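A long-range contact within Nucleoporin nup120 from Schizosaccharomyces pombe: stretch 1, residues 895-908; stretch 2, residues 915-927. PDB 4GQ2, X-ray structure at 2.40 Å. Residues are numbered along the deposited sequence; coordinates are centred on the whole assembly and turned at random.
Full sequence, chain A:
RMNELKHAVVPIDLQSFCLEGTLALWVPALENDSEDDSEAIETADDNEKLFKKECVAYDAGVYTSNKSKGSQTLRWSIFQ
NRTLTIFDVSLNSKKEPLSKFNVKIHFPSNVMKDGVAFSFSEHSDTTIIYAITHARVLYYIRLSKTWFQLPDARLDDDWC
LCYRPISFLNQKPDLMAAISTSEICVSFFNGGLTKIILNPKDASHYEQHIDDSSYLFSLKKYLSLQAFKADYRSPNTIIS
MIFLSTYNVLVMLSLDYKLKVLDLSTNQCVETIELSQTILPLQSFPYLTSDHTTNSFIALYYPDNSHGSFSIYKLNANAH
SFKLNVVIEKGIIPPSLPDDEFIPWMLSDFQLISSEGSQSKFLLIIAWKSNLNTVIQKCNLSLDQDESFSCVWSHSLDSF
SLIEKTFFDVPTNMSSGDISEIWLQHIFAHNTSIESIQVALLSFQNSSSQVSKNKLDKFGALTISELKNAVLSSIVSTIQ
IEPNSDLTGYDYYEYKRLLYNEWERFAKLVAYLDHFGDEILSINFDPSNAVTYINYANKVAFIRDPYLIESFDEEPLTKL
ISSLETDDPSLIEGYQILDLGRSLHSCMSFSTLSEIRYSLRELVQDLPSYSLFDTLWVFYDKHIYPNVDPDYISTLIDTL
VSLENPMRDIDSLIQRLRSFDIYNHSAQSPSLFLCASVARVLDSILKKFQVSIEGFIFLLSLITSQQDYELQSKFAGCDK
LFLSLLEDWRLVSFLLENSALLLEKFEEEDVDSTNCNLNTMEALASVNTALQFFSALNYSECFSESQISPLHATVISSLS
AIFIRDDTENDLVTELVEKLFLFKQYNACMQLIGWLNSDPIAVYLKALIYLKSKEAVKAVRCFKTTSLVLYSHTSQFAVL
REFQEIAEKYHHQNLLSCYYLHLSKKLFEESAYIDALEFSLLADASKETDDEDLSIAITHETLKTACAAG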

# COMPACT_ATOMS: atom_id res chain seq x y z
N LEU A 895 -35.88 7.29 19.82
CA LEU A 895 -34.71 6.88 19.05
C LEU A 895 -33.42 6.96 19.87
O LEU A 895 -32.55 6.10 19.75
CB LEU A 895 -34.62 7.65 17.74
CG LEU A 895 -35.76 7.41 16.74
CD1 LEU A 895 -35.73 8.39 15.57
CD2 LEU A 895 -35.76 5.97 16.22
N LEU A 896 -33.30 7.98 20.73
CA LEU A 896 -32.15 8.08 21.62
C LEU A 896 -32.01 6.79 22.41
O LEU A 896 -30.94 6.18 22.42
CB LEU A 896 -32.26 9.27 22.59
CG LEU A 896 -31.01 10.16 22.78
CD1 LEU A 896 -31.02 10.88 24.13
CD2 LEU A 896 -29.70 9.40 22.61
N SER A 897 -33.10 6.38 23.05
CA SER A 897 -33.14 5.14 23.83
C SER A 897 -32.76 3.93 23.00
O SER A 897 -31.99 3.07 23.45
CB SER A 897 -34.52 4.93 24.46
OG SER A 897 -34.71 5.79 25.57
N CYS A 898 -33.31 3.85 21.78
CA CYS A 898 -33.00 2.77 20.83
C CYS A 898 -31.50 2.67 20.57
O CYS A 898 -30.92 1.58 20.57
CB CYS A 898 -33.74 2.98 19.51
SG CYS A 898 -35.52 2.63 19.57
N TYR A 899 -30.88 3.83 20.37
CA TYR A 899 -29.44 3.95 20.16
C TYR A 899 -28.69 3.43 21.38
O TYR A 899 -27.81 2.57 21.25
CB TYR A 899 -29.08 5.41 19.83
CG TYR A 899 -27.59 5.70 19.70
CD1 TYR A 899 -26.84 5.17 18.65
CD2 TYR A 899 -26.94 6.53 20.63
CE1 TYR A 899 -25.49 5.44 18.53
CE2 TYR A 899 -25.59 6.81 20.52
CZ TYR A 899 -24.87 6.26 19.47
OH TYR A 899 -23.52 6.52 19.35
N TYR A 900 -29.06 3.91 22.57
CA TYR A 900 -28.43 3.44 23.81
C TYR A 900 -28.66 1.95 24.09
O TYR A 900 -27.76 1.27 24.61
CB TYR A 900 -28.86 4.30 25.01
CG TYR A 900 -28.29 5.70 25.03
CD1 TYR A 900 -26.99 5.97 24.58
CD2 TYR A 900 -29.03 6.77 25.54
CE1 TYR A 900 -26.47 7.25 24.60
CE2 TYR A 900 -28.51 8.05 25.58
CZ TYR A 900 -27.23 8.29 25.10
OH TYR A 900 -26.72 9.57 25.13
N LEU A 901 -29.85 1.44 23.74
CA LEU A 901 -30.13 0.00 23.78
C LEU A 901 -29.20 -0.76 22.84
O LEU A 901 -28.60 -1.77 23.23
CB LEU A 901 -31.58 -0.30 23.39
CG LEU A 901 -32.35 -1.47 24.06
CD1 LEU A 901 -33.38 -2.05 23.09
CD2 LEU A 901 -31.47 -2.58 24.61
N HIS A 902 -29.09 -0.28 21.61
CA HIS A 902 -28.18 -0.89 20.64
C HIS A 902 -26.77 -0.92 21.15
O HIS A 902 -26.10 -1.94 21.07
CB HIS A 902 -28.24 -0.16 19.32
CG HIS A 902 -27.18 -0.61 18.35
ND1 HIS A 902 -26.21 0.21 17.92
CD2 HIS A 902 -26.95 -1.85 17.76
CE1 HIS A 902 -25.40 -0.46 17.08
NE2 HIS A 902 -25.86 -1.72 16.99
N LEU A 903 -26.30 0.21 21.67
CA LEU A 903 -24.97 0.29 22.24
C LEU A 903 -24.77 -0.70 23.37
O LEU A 903 -23.76 -1.40 23.41
CB LEU A 903 -24.68 1.71 22.73
CG LEU A 903 -24.52 2.72 21.59
CD1 LEU A 903 -23.83 3.97 22.10
CD2 LEU A 903 -23.75 2.10 20.44
N SER A 904 -25.74 -0.77 24.27
CA SER A 904 -25.71 -1.73 25.38
C SER A 904 -25.44 -3.15 24.89
O SER A 904 -24.52 -3.81 25.37
CB SER A 904 -27.01 -1.68 26.17
OG SER A 904 -26.94 -2.56 27.27
N LYS A 905 -26.23 -3.60 23.92
CA LYS A 905 -26.10 -4.96 23.37
C LYS A 905 -24.76 -5.13 22.66
O LYS A 905 -24.22 -6.24 22.61
CB LYS A 905 -27.26 -5.28 22.40
CG LYS A 905 -28.65 -5.30 23.02
CD LYS A 905 -29.74 -5.16 21.97
CE LYS A 905 -30.40 -6.49 21.61
NZ LYS A 905 -31.46 -6.86 22.59
N LYS A 906 -24.24 -4.04 22.10
CA LYS A 906 -22.99 -4.09 21.34
C LYS A 906 -21.78 -4.18 22.27
O LYS A 906 -20.88 -4.98 22.05
CB LYS A 906 -22.86 -2.90 20.39
CG LYS A 906 -21.84 -3.10 19.28
CD LYS A 906 -22.43 -3.97 18.18
CE LYS A 906 -21.35 -4.60 17.32
NZ LYS A 906 -21.87 -5.84 16.68
N LEU A 907 -21.77 -3.36 23.31
CA LEU A 907 -20.71 -3.45 24.31
C LEU A 907 -20.75 -4.82 24.98
O LEU A 907 -19.70 -5.36 25.36
CB LEU A 907 -20.83 -2.33 25.34
CG LEU A 907 -20.22 -0.94 25.07
CD1 LEU A 907 -18.77 -1.02 24.60
CD2 LEU A 907 -21.05 -0.14 24.09
N PHE A 908 -21.95 -5.38 25.10
CA PHE A 908 -22.18 -6.68 25.74
C PHE A 908 -21.52 -7.82 24.98
O PHE A 908 -20.92 -8.71 25.59
CB PHE A 908 -23.69 -6.94 25.92
CG PHE A 908 -24.00 -8.26 26.58
CD1 PHE A 908 -24.00 -8.37 27.97
CD2 PHE A 908 -24.30 -9.39 25.82
CE1 PHE A 908 -24.29 -9.58 28.59
CE2 PHE A 908 -24.58 -10.60 26.43
CZ PHE A 908 -24.58 -10.70 27.82
N ASP A 915 -19.82 -0.77 30.69
CA ASP A 915 -20.35 0.20 29.73
C ASP A 915 -21.70 -0.27 29.17
O ASP A 915 -22.61 0.54 28.96
CB ASP A 915 -19.36 0.42 28.59
CG ASP A 915 -17.99 0.83 29.07
OD1 ASP A 915 -17.82 1.99 29.51
OD2 ASP A 915 -17.07 -0.01 29.00
N ALA A 916 -21.81 -1.58 28.92
CA ALA A 916 -23.08 -2.18 28.50
C ALA A 916 -24.18 -1.92 29.52
O ALA A 916 -25.35 -1.76 29.15
CB ALA A 916 -22.91 -3.68 28.28
N LEU A 917 -23.81 -1.89 30.80
CA LEU A 917 -24.73 -1.62 31.90
C LEU A 917 -25.13 -0.15 31.88
O LEU A 917 -26.31 0.18 31.90
CB LEU A 917 -24.07 -1.97 33.24
CG LEU A 917 -24.85 -2.38 34.51
CD1 LEU A 917 -23.87 -2.77 35.61
CD2 LEU A 917 -25.79 -1.31 35.03
N GLU A 918 -24.12 0.72 31.83
CA GLU A 918 -24.35 2.17 31.86
C GLU A 918 -25.21 2.64 30.69
O GLU A 918 -26.09 3.48 30.87
CB GLU A 918 -23.02 2.93 31.93
CG GLU A 918 -22.30 2.74 33.27
CD GLU A 918 -21.07 3.61 33.45
OE1 GLU A 918 -20.66 4.29 32.48
OE2 GLU A 918 -20.50 3.62 34.56
N PHE A 919 -24.98 2.07 29.50
CA PHE A 919 -25.77 2.43 28.32
C PHE A 919 -27.21 1.93 28.44
O PHE A 919 -28.13 2.56 27.90
CB PHE A 919 -25.13 1.91 27.03
CG PHE A 919 -24.04 2.79 26.49
CD1 PHE A 919 -24.29 4.13 26.20
CD2 PHE A 919 -22.76 2.29 26.27
CE1 PHE A 919 -23.28 4.95 25.71
CE2 PHE A 919 -21.75 3.10 25.78
CZ PHE A 919 -22.01 4.43 25.50
N SER A 920 -27.39 0.80 29.12
CA SER A 920 -28.71 0.25 29.37
C SER A 920 -29.50 1.16 30.30
O SER A 920 -30.69 1.43 30.06
CB SER A 920 -28.61 -1.16 29.95
OG SER A 920 -29.87 -1.81 29.90
N LEU A 921 -28.82 1.66 31.34
CA LEU A 921 -29.40 2.62 32.29
C LEU A 921 -29.70 3.93 31.59
O LEU A 921 -30.69 4.60 31.89
CB LEU A 921 -28.46 2.87 33.48
CG LEU A 921 -28.21 1.72 34.47
CD1 LEU A 921 -27.00 2.01 35.35
CD2 LEU A 921 -29.43 1.41 35.33
N LEU A 922 -28.83 4.29 30.65
CA LEU A 922 -29.03 5.49 29.85
C LEU A 922 -30.24 5.33 28.93
O LEU A 922 -31.02 6.26 28.79
CB LEU A 922 -27.76 5.85 29.07
CG LEU A 922 -26.86 6.90 29.75
CD1 LEU A 922 -25.46 6.92 29.16
CD2 LEU A 922 -27.49 8.29 29.69
N ALA A 923 -30.40 4.15 28.33
CA ALA A 923 -31.57 3.86 27.48
C ALA A 923 -32.86 4.05 28.27
O ALA A 923 -33.83 4.63 27.76
CB ALA A 923 -31.49 2.46 26.90
N ASP A 924 -32.86 3.56 29.51
CA ASP A 924 -33.99 3.71 30.42
C ASP A 924 -34.26 5.19 30.74
O ASP A 924 -35.39 5.65 30.63
CB ASP A 924 -33.72 2.93 31.71
CG ASP A 924 -35.00 2.43 32.36
OD1 ASP A 924 -35.96 3.22 32.48
OD2 ASP A 924 -35.03 1.24 32.75
N ALA A 925 -33.20 5.92 31.11
CA ALA A 925 -33.30 7.35 31.40
C ALA A 925 -33.71 8.22 30.19
O ALA A 925 -34.23 9.33 30.38
CB ALA A 925 -31.99 7.86 31.99
N SER A 926 -33.51 7.72 28.97
CA SER A 926 -33.67 8.53 27.74
C SER A 926 -35.04 8.48 27.06
O SER A 926 -35.26 9.18 26.06
CB SER A 926 -32.57 8.18 26.72
OG SER A 926 -31.29 8.59 27.17
N LYS A 927 -35.96 7.66 27.57
CA LYS A 927 -37.30 7.53 27.00
C LYS A 927 -38.03 8.87 27.03
O LYS A 927 -37.94 9.60 28.03
CB LYS A 927 -38.12 6.47 27.74
CG LYS A 927 -37.43 5.12 27.90
CD LYS A 927 -38.39 4.00 28.27
CE LYS A 927 -38.93 4.12 29.69
NZ LYS A 927 -38.07 3.46 30.70
O HOH W 1 -35.34 8.04 23.51

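Residues 895-908 and 915-925 form two helices that pack antiparallel as a close hairpin. Their N-to-C directions differ by 165°, and the axes approach to 7.7 Å. Small residues occupy the places where the backbones come closest. Ser897 CA lies 4.2 Å from Ala923 CA, and Ser904 CA lies 4.1 Å from Ala916 CA. Each site pairs a serine of the first helix with an alanine of the second. The contact buries 663 Å², both sides summed.

Both serines use their hydroxyls in the same way. Ser897 OG donates to Ala923 O at 2.6 Å, and Ser904 OG donates to Ala916 O at 2.6 Å. The rotamers differ: Ser897 is m and Ser904 is t. In each case CB points sideways, and chi1 sets OG against the carbonyl of the other helix. Ser920 N also bonds to Ala916 O, at 3.3 Å, so this carbonyl serves two donors. At the other end, water 1 joins the backbones. It accepts from Ser897 N at 2.8 Å and donates to Ser926 O at 2.8 Å.

Phe919 packs beside the Ser904 site. Its CB points toward the first helix, and with chi1 in m the side chain sits among Tyr900, Leu903, Ser904 and Leu907. Leu903 is m, t. Its CD1 lies over one face of the Phe919 ring, 4.0 Å from the centroid, a CH-pi contact. Leu907 is m, m, and its CD2 meets Phe919 CD2 at 3.7 Å. Leu907 CB also packs on Ala916 CB at 3.8 Å.

Tyr900 takes the m rotamer, and its CB points toward the second helix. Its ring is nearly parallel to that of Phe919, with planes at 25°. The rings are slid apart, with centroids 5.9 Å apart, so they barely overlap. The closest atoms of the two side chains are Tyr900 CD1 and Phe919 CD1, 3.6 Å apart. Leu922 CB covers one face of the Tyr900 ring, 4.2 Å from its centroid. Tyr900 CB rests on Ala923 CB at 3.7 Å.

Ser926 OG lies at the edge of the Tyr900 ring, 3.2 Å from Tyr900 CE2. Its m rotamer turns the hydroxyl back to its own stretch, where OG donates to Leu922 O at 2.9 Å. Lys927 also bonds within its stretch: its NZ forms a salt bridge with Asp924 OD1 at 2.8 Å.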